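Local atomic coordinates of thioesterase domain protein YiiD (Shewanella oneidensis, PDB entry 1T82), a protein that adopts a dimeric hotdog fold and is probably a thioesterase, possibly with acyltransferase activity. Residues M11-W22 and W74-L83. Numbering follows the deposited sequence.
Sequences MDELLNRLRQTW and WGMVWLQQQL
Trp-78 drives its indole against helix 12-25, entering a hole lined by Leu-14, Arg-17, Leu-18 and Thr-21. A chi1 of -176° swings the ring away from its backbone N and alongside Leu-18: its outer edge meets Arg-17 CG, 3.3 Å from CH2, while Leu-18 CD1, 3.7 Å from CE3, and Gln-82 CG lie over opposite faces, offset toward the rim. Leu-18 is a knob between Trp-74, Gly-75, Trp-78 and Leu-79, its CD1 3.9 Å from Gly-75 CA, where a CB would run into Trp-22 CZ2 and press on Leu-18 CD2. Leu-14 fills the next hole, CD2 on Gln-82 CB (3.7 Å) and CD1 on Leu-83 CD2. Farther along, Trp-22 NE1 lies 3.5 Å from Trp-74 CE3, the two indoles oblique at 49°.

The polar link is slight: a weak, bent hydrogen bond from Arg-17 NH2 to Gln-82 OE1 (3.0 Å), at the guanidinium edge. Were Trp-78 an alanine, a gap would probably open beside Leu-18, and Arg-17 CB and CG would lose the ring edge they rest on. Apolar interlocking thus dominates, packing the N-terminal helix against helix 62-84, the long helix of the hotdog fold.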
loop_
_atom_site.group_PDB
_atom_site.type_symbol
_atom_site.label_atom_id
_atom_site.label_comp_id
_atom_site.label_asym_id
_atom_site.label_seq_id
_atom_site.Cartn_x
_atom_site.Cartn_y
_atom_site.Cartn_z
HETATM N N MSE B 11 15.642 22.270 -7.383
HETATM C CA MSE B 11 15.204 21.041 -8.044
HETATM C C MSE B 11 13.728 21.147 -8.429
HETATM O O MSE B 11 13.081 20.133 -8.680
HETATM C CB MSE B 11 15.403 19.832 -7.110
HETATM C CG MSE B 11 16.863 19.413 -6.835
HETATM SE SE MSE B 11 17.629 18.160 -8.118
HETATM C CE MSE B 11 19.223 19.139 -8.627
ATOM N N ASP B 12 13.203 22.372 -8.482
ATOM C CA ASP B 12 11.797 22.586 -8.825
ATOM C C ASP B 12 11.368 21.873 -10.102
ATOM O O ASP B 12 10.301 21.261 -10.152
ATOM C CB ASP B 12 11.484 24.081 -8.958
ATOM C CG ASP B 12 11.473 24.797 -7.620
ATOM O OD1 ASP B 12 10.851 24.277 -6.666
ATOM O OD2 ASP B 12 12.071 25.891 -7.525
ATOM N N GLU B 13 12.195 21.959 -11.138
ATOM C CA GLU B 13 11.883 21.320 -12.408
ATOM C C GLU B 13 11.636 19.820 -12.261
ATOM O O GLU B 13 10.618 19.307 -12.723
ATOM C CB GLU B 13 13.009 21.576 -13.415
ATOM C CG GLU B 13 13.144 23.041 -13.825
ATOM C CD GLU B 13 13.745 23.921 -12.740
ATOM O OE1 GLU B 13 13.617 25.162 -12.847
ATOM O OE2 GLU B 13 14.355 23.383 -11.790
ATOM N N LEU B 14 12.563 19.117 -11.616
ATOM C CA LEU B 14 12.425 17.677 -11.424
ATOM C C LEU B 14 11.271 17.298 -10.504
ATOM O O LEU B 14 10.539 16.351 -10.785
ATOM C CB LEU B 14 13.725 17.075 -10.876
ATOM C CG LEU B 14 14.838 16.806 -11.890
ATOM C CD1 LEU B 14 16.073 16.300 -11.164
ATOM C CD2 LEU B 14 14.363 15.783 -12.915
ATOM N N LEU B 15 11.105 18.030 -9.408
ATOM C CA LEU B 15 10.028 17.731 -8.469
ATOM C C LEU B 15 8.659 17.916 -9.107
ATOM O O LEU B 15 7.740 17.138 -8.852
ATOM C CB LEU B 15 10.153 18.600 -7.216
ATOM C CG LEU B 15 11.407 18.323 -6.378
ATOM C CD1 LEU B 15 11.525 19.350 -5.274
ATOM C CD2 LEU B 15 11.348 16.911 -5.811
ATOM N N ASN B 16 8.514 18.952 -9.926
ATOM C CA ASN B 16 7.243 19.183 -10.600
ATOM C C ASN B 16 7.004 18.066 -11.607
ATOM O O ASN B 16 5.882 17.593 -11.772
ATOM C CB ASN B 16 7.246 20.542 -11.307
ATOM C CG ASN B 16 6.949 21.684 -10.359
ATOM O OD1 ASN B 16 7.736 22.622 -10.223
ATOM N ND2 ASN B 16 5.804 21.608 -9.695
ATOM N N ARG B 17 8.079 17.650 -12.272
ATOM C CA ARG B 17 8.022 16.581 -13.261
ATOM C C ARG B 17 7.602 15.287 -12.578
ATOM O O ARG B 17 6.803 14.520 -13.110
ATOM C CB ARG B 17 9.400 16.388 -13.904
ATOM C CG ARG B 17 9.440 15.333 -14.996
ATOM C CD ARG B 17 9.364 15.963 -16.376
ATOM N NE ARG B 17 10.525 16.805 -16.649
ATOM C CZ ARG B 17 11.773 16.356 -16.733
ATOM N NH1 ARG B 17 12.768 17.197 -16.987
ATOM N NH2 ARG B 17 12.027 15.064 -16.568
ATOM N N LEU B 18 8.157 15.045 -11.396
ATOM C CA LEU B 18 7.836 13.842 -10.642
ATOM C C LEU B 18 6.358 13.842 -10.260
ATOM O O LEU B 18 5.653 12.854 -10.457
ATOM C CB LEU B 18 8.709 13.761 -9.382
ATOM C CG LEU B 18 8.435 12.597 -8.426
ATOM C CD1 LEU B 18 8.570 11.280 -9.166
ATOM C CD2 LEU B 18 9.403 12.651 -7.250
ATOM N N ARG B 19 5.890 14.968 -9.730
ATOM C CA ARG B 19 4.496 15.105 -9.314
ATOM C C ARG B 19 3.547 14.888 -10.503
ATOM O O ARG B 19 2.548 14.180 -10.393
ATOM C CB ARG B 19 4.291 16.495 -8.700
ATOM C CG ARG B 19 3.031 16.670 -7.869
ATOM C CD ARG B 19 1.850 17.083 -8.715
ATOM N NE ARG B 19 2.163 18.195 -9.610
ATOM C CZ ARG B 19 2.645 19.373 -9.224
ATOM N NH1 ARG B 19 2.892 20.312 -10.129
ATOM N NH2 ARG B 19 2.883 19.615 -7.943
ATOM N N GLN B 20 3.879 15.496 -11.639
ATOM C CA GLN B 20 3.074 15.381 -12.850
ATOM C C GLN B 20 3.058 13.943 -13.363
ATOM O O GLN B 20 2.034 13.458 -13.853
ATOM C CB GLN B 20 3.629 16.313 -13.929
ATOM C CG GLN B 20 2.897 16.258 -15.257
ATOM C CD GLN B 20 1.403 16.446 -15.106
ATOM O OE1 GLN B 20 0.944 17.403 -14.482
ATOM N NE2 GLN B 20 0.633 15.532 -15.684
ATOM N N THR B 21 4.195 13.268 -13.245
ATOM C CA THR B 21 4.308 11.882 -13.684
ATOM C C THR B 21 3.367 11.021 -12.851
ATOM O O THR B 21 2.674 10.156 -13.383
ATOM C CB THR B 21 5.748 11.360 -13.519
ATOM O OG1 THR B 21 6.633 12.133 -14.343
ATOM C CG2 THR B 21 5.837 9.892 -13.918
ATOM N N TRP B 22 3.342 11.260 -11.544
ATOM C CA TRP B 22 2.471 10.490 -10.666
ATOM C C TRP B 22 0.995 10.682 -10.982
ATOM O O TRP B 22 0.281 9.723 -11.268
ATOM C CB TRP B 22 2.686 10.860 -9.194
ATOM C CG TRP B 22 3.943 10.355 -8.579
ATOM C CD1 TRP B 22 4.687 9.285 -8.981
ATOM C CD2 TRP B 22 4.561 10.851 -7.388
ATOM N NE1 TRP B 22 5.733 9.080 -8.108
ATOM C CE2 TRP B 22 5.678 10.028 -7.121
ATOM C CE3 TRP B 22 4.275 11.910 -6.517
ATOM C CZ2 TRP B 22 6.513 10.232 -6.018
ATOM C CZ3 TRP B 22 5.105 12.113 -5.419
ATOM C CH2 TRP B 22 6.211 11.275 -5.181
ATOM N N TRP B 74 9.898 4.928 -4.913
ATOM C CA TRP B 74 9.888 4.879 -6.371
ATOM C C TRP B 74 10.385 6.224 -6.907
ATOM O O TRP B 74 11.226 6.276 -7.810
ATOM C CB TRP B 74 8.458 4.618 -6.866
ATOM C CG TRP B 74 8.340 4.399 -8.351
ATOM C CD1 TRP B 74 8.345 3.202 -9.007
ATOM C CD2 TRP B 74 8.199 5.408 -9.355
ATOM N NE1 TRP B 74 8.212 3.405 -10.364
ATOM C CE2 TRP B 74 8.122 4.751 -10.604
ATOM C CE3 TRP B 74 8.131 6.808 -9.323
ATOM C CZ2 TRP B 74 7.979 5.445 -11.812
ATOM C CZ3 TRP B 74 7.989 7.499 -10.522
ATOM C CH2 TRP B 74 7.915 6.814 -11.751
ATOM N N GLY B 75 9.864 7.306 -6.331
ATOM C CA GLY B 75 10.248 8.643 -6.755
ATOM C C GLY B 75 11.727 8.926 -6.603
ATOM O O GLY B 75 12.319 9.631 -7.425
HETATM N N MSE B 76 12.336 8.388 -5.551
HETATM C CA MSE B 76 13.760 8.602 -5.346
HETATM C C MSE B 76 14.559 7.914 -6.448
HETATM O O MSE B 76 15.504 8.492 -6.979
HETATM C CB MSE B 76 14.208 8.080 -3.977
HETATM C CG MSE B 76 15.711 8.223 -3.741
HETATM SE SE MSE B 76 16.348 10.044 -3.949
HETATM C CE MSE B 76 16.406 10.547 -2.081
ATOM N N VAL B 77 14.189 6.682 -6.795
ATOM C CA VAL B 77 14.914 5.984 -7.851
ATOM C C VAL B 77 14.752 6.756 -9.152
ATOM O O VAL B 77 15.711 6.939 -9.905
ATOM C CB VAL B 77 14.395 4.550 -8.074
ATOM C CG1 VAL B 77 15.244 3.857 -9.144
ATOM C CG2 VAL B 77 14.445 3.770 -6.772
ATOM N N TRP B 78 13.529 7.204 -9.409
ATOM C CA TRP B 78 13.225 7.968 -10.615
ATOM C C TRP B 78 14.109 9.214 -10.691
ATOM O O TRP B 78 14.706 9.499 -11.730
ATOM C CB TRP B 78 11.750 8.373 -10.605
ATOM C CG TRP B 78 11.288 9.079 -11.837
ATOM C CD1 TRP B 78 10.823 8.508 -12.984
ATOM C CD2 TRP B 78 11.221 10.496 -12.036
ATOM N NE1 TRP B 78 10.462 9.484 -13.887
ATOM C CE2 TRP B 78 10.697 10.711 -13.330
ATOM C CE3 TRP B 78 11.553 11.602 -11.246
ATOM C CZ2 TRP B 78 10.495 11.994 -13.850
ATOM C CZ3 TRP B 78 11.353 12.877 -11.762
ATOM C CH2 TRP B 78 10.828 13.060 -13.052
ATOM N N LEU B 79 14.191 9.950 -9.587
ATOM C CA LEU B 79 15.000 11.165 -9.529
ATOM C C LEU B 79 16.462 10.891 -9.825
ATOM O O LEU B 79 17.092 11.620 -10.593
ATOM C CB LEU B 79 14.882 11.817 -8.149
ATOM C CG LEU B 79 13.586 12.584 -7.861
ATOM C CD1 LEU B 79 13.480 12.878 -6.376
ATOM C CD2 LEU B 79 13.569 13.876 -8.667
ATOM N N GLN B 80 17.006 9.844 -9.215
ATOM C CA GLN B 80 18.405 9.507 -9.434
ATOM C C GLN B 80 18.645 9.143 -10.896
ATOM O O GLN B 80 19.696 9.460 -11.452
ATOM C CB GLN B 80 18.825 8.358 -8.513
ATOM C CG GLN B 80 18.824 8.715 -7.023
ATOM C CD GLN B 80 19.743 9.877 -6.682
ATOM O OE1 GLN B 80 20.767 10.086 -7.334
ATOM N NE2 GLN B 80 19.390 10.629 -5.644
ATOM N N GLN B 81 17.670 8.484 -11.522
ATOM C CA GLN B 81 17.807 8.116 -12.927
ATOM C C GLN B 81 17.783 9.370 -13.790
ATOM O O GLN B 81 18.530 9.479 -14.757
ATOM C CB GLN B 81 16.687 7.161 -13.350
ATOM C CG GLN B 81 16.770 5.813 -12.660
ATOM C CD GLN B 81 15.783 4.803 -13.203
ATOM O OE1 GLN B 81 14.943 5.119 -14.047
ATOM N NE2 GLN B 81 15.876 3.577 -12.712
ATOM N N GLN B 82 16.926 10.322 -13.435
ATOM C CA GLN B 82 16.848 11.563 -14.193
ATOM C C GLN B 82 18.176 12.307 -14.119
ATOM O O GLN B 82 18.644 12.855 -15.117
ATOM C CB GLN B 82 15.731 12.455 -13.648
ATOM C CG GLN B 82 14.333 11.897 -13.847
ATOM C CD GLN B 82 13.938 11.826 -15.310
ATOM O OE1 GLN B 82 13.959 12.834 -16.018
ATOM N NE2 GLN B 82 13.565 10.637 -15.766
ATOM N N LEU B 83 18.788 12.324 -12.937
ATOM C CA LEU B 83 20.061 13.017 -12.752
ATOM C C LEU B 83 21.180 12.451 -13.625
ATOM O O LEU B 83 22.064 13.190 -14.063
ATOM C CB LEU B 83 20.473 12.981 -11.274
ATOM C CG LEU B 83 19.605 13.828 -10.333
ATOM C CD1 LEU B 83 20.039 13.612 -8.885
ATOM C CD2 LEU B 83 19.722 15.295 -10.717
#